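Aminodeoxyfutalosine deaminase (Deinococcus radiodurans, PDB 2IMR) catalyses the zinc-dependent deamination of aminodeoxyfutalosine to futalosine in menaquinone biosynthesis and, to a lesser extent, deaminates adenosine and related nucleosides. Local coordinates at the zinc ion site. Coordinates in Å, arbitrary orientation; residue numbers count along the deposited sequence, not the author numbering.

The zinc ion site. Residues 99, 101, 152, 213, 238, 240, 303, 354. With ZN (zinc ion), chain B.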
loop_
_atom_site.group_PDB
_atom_site.type_symbol
_atom_site.label_atom_id
_atom_site.label_comp_id
_atom_site.label_asym_id
_atom_site.label_seq_id
_atom_site.Cartn_x
_atom_site.Cartn_y
_atom_site.Cartn_z
ATOM N N HIS A 99 -1.497 -1.929 -0.680
ATOM C CA HIS A 99 -2.570 -0.963 -0.506
ATOM C C HIS A 99 -3.569 -0.966 -1.646
ATOM O O HIS A 99 -3.223 -0.689 -2.795
ATOM C CB HIS A 99 -2.032 0.464 -0.354
ATOM C CG HIS A 99 -3.103 1.473 -0.057
ATOM N ND1 HIS A 99 -3.580 1.698 1.217
ATOM C CD2 HIS A 99 -3.838 2.260 -0.878
ATOM C CE1 HIS A 99 -4.563 2.581 1.169
ATOM N NE2 HIS A 99 -4.741 2.936 -0.092
ATOM N N HIS A 101 -8.294 -0.943 -2.253
ATOM C CA HIS A 101 -9.629 -0.868 -1.672
ATOM C C HIS A 101 -10.463 -1.824 -2.521
ATOM O O HIS A 101 -10.662 -1.563 -3.709
ATOM C CB HIS A 101 -10.232 0.536 -1.806
ATOM C CG HIS A 101 -9.534 1.597 -1.012
ATOM N ND1 HIS A 101 -10.158 2.293 0.003
ATOM C CD2 HIS A 101 -8.297 2.139 -1.132
ATOM C CE1 HIS A 101 -9.341 3.219 0.470
ATOM N NE2 HIS A 101 -8.204 3.148 -0.203
ATOM N N ILE A 152 -8.045 -1.807 2.414
ATOM C CA ILE A 152 -8.793 -0.838 3.190
ATOM C C ILE A 152 -10.257 -1.224 3.007
ATOM O O ILE A 152 -10.738 -1.330 1.877
ATOM C CB ILE A 152 -8.573 0.593 2.672
ATOM C CG1 ILE A 152 -7.074 0.922 2.658
ATOM C CG2 ILE A 152 -9.340 1.587 3.550
ATOM C CD1 ILE A 152 -6.369 0.688 3.989
ATOM N N HIS A 213 -8.840 7.610 7.673
ATOM C CA HIS A 213 -8.831 8.025 6.265
ATOM C C HIS A 213 -7.688 8.939 5.818
ATOM O O HIS A 213 -6.824 8.528 5.038
ATOM C CB HIS A 213 -10.183 8.663 5.914
ATOM C CG HIS A 213 -10.395 8.878 4.447
ATOM N ND1 HIS A 213 -10.915 10.048 3.936
ATOM C CD2 HIS A 213 -10.204 8.056 3.386
ATOM C CE1 HIS A 213 -11.039 9.938 2.624
ATOM N NE2 HIS A 213 -10.615 8.738 2.266
ATOM N N GLN A 238 -2.810 2.335 8.765
ATOM C CA GLN A 238 -2.515 2.870 7.437
ATOM C C GLN A 238 -3.299 4.170 7.340
ATOM O O GLN A 238 -4.502 4.205 7.626
ATOM C CB GLN A 238 -2.917 1.913 6.307
ATOM C CG GLN A 238 -1.726 1.138 5.739
ATOM C CD GLN A 238 -2.019 0.452 4.407
ATOM O OE1 GLN A 238 -2.657 1.025 3.528
ATOM N NE2 GLN A 238 -1.526 -0.773 4.249
ATOM N N HIS A 240 -3.752 7.640 4.696
ATOM C CA HIS A 240 -3.425 8.247 3.401
ATOM C C HIS A 240 -2.903 9.633 3.738
ATOM O O HIS A 240 -3.615 10.417 4.358
ATOM C CB HIS A 240 -4.662 8.422 2.519
ATOM C CG HIS A 240 -5.385 7.150 2.213
ATOM N ND1 HIS A 240 -6.419 6.676 2.992
ATOM C CD2 HIS A 240 -5.254 6.273 1.189
ATOM C CE1 HIS A 240 -6.896 5.566 2.459
ATOM N NE2 HIS A 240 -6.208 5.301 1.364
ATOM N N HIS A 303 0.791 6.906 -0.038
ATOM C CA HIS A 303 0.955 7.929 -1.067
ATOM C C HIS A 303 2.158 8.804 -0.751
ATOM O O HIS A 303 3.209 8.642 -1.368
ATOM C CB HIS A 303 -0.330 8.754 -1.225
ATOM C CG HIS A 303 -1.490 7.946 -1.732
ATOM N ND1 HIS A 303 -1.409 7.171 -2.870
ATOM C CD2 HIS A 303 -2.738 7.766 -1.241
ATOM C CE1 HIS A 303 -2.558 6.545 -3.057
ATOM N NE2 HIS A 303 -3.381 6.887 -2.082
ATOM N N ASP A 354 -3.591 0.586 -5.272
ATOM C CA ASP A 354 -4.714 1.423 -4.861
ATOM C C ASP A 354 -5.915 0.695 -5.483
ATOM O O ASP A 354 -5.741 -0.365 -6.080
ATOM C CB ASP A 354 -4.585 2.838 -5.431
ATOM C CG ASP A 354 -5.235 3.880 -4.550
ATOM O OD1 ASP A 354 -5.986 3.501 -3.632
ATOM O OD2 ASP A 354 -5.002 5.081 -4.782
HETATM ZN ZN ZN B . -6.431 4.200 -0.388
HETATM O O HOH W 1 -5.853 5.190 -1.766
#
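This is the mononuclear zinc centre of an amidohydrolase-family deaminase, with His99 and His101 forming the family's HxH motif. Traced outward, His99 leaves CB with CG anti to the backbone N (chi1 -175°). At the ring edge, ND1 donates to the side-chain amide oxygen OE1 of Gln238 at 2.6 Å, with the acceptor close to the ring plane and met nearly along its C=O axis. CE1 and CD2 flank the tip, where NE2 binds ZN at 2.1 Å. The ND1 bond helps to hold the ring's rotation with NE2 turned to the metal.

His240 repeats the pattern: NE2 binds ZN, while ND1 meets the backbone O of His213 at 2.8 Å, on a lone pair and in the ring plane. His101 also binds through NE2, one ring face lying under Ile152 CB.

Water 1, 1.8 Å from ZN, joins the histidine nitrogens in a near-tetrahedral arrangement, with angles from 96° to 129°. Asp354 OD1 stands 3.3 Å from ZN, beyond bonding distance here. It lies 2.5 Å from the oxygen of water 1. His303 NE2 reaches that water in its own ring plane at 3.0 Å. This arrangement suits a water polarised by zinc for attack, with Asp354 the probable base.

His101 and His240 lie on strands 100-101 and 238-241, His99 just before the first, at the strand ends of the amidohydrolase barrel; the site centre is about 8 Å from Glu243, the likely proton donor.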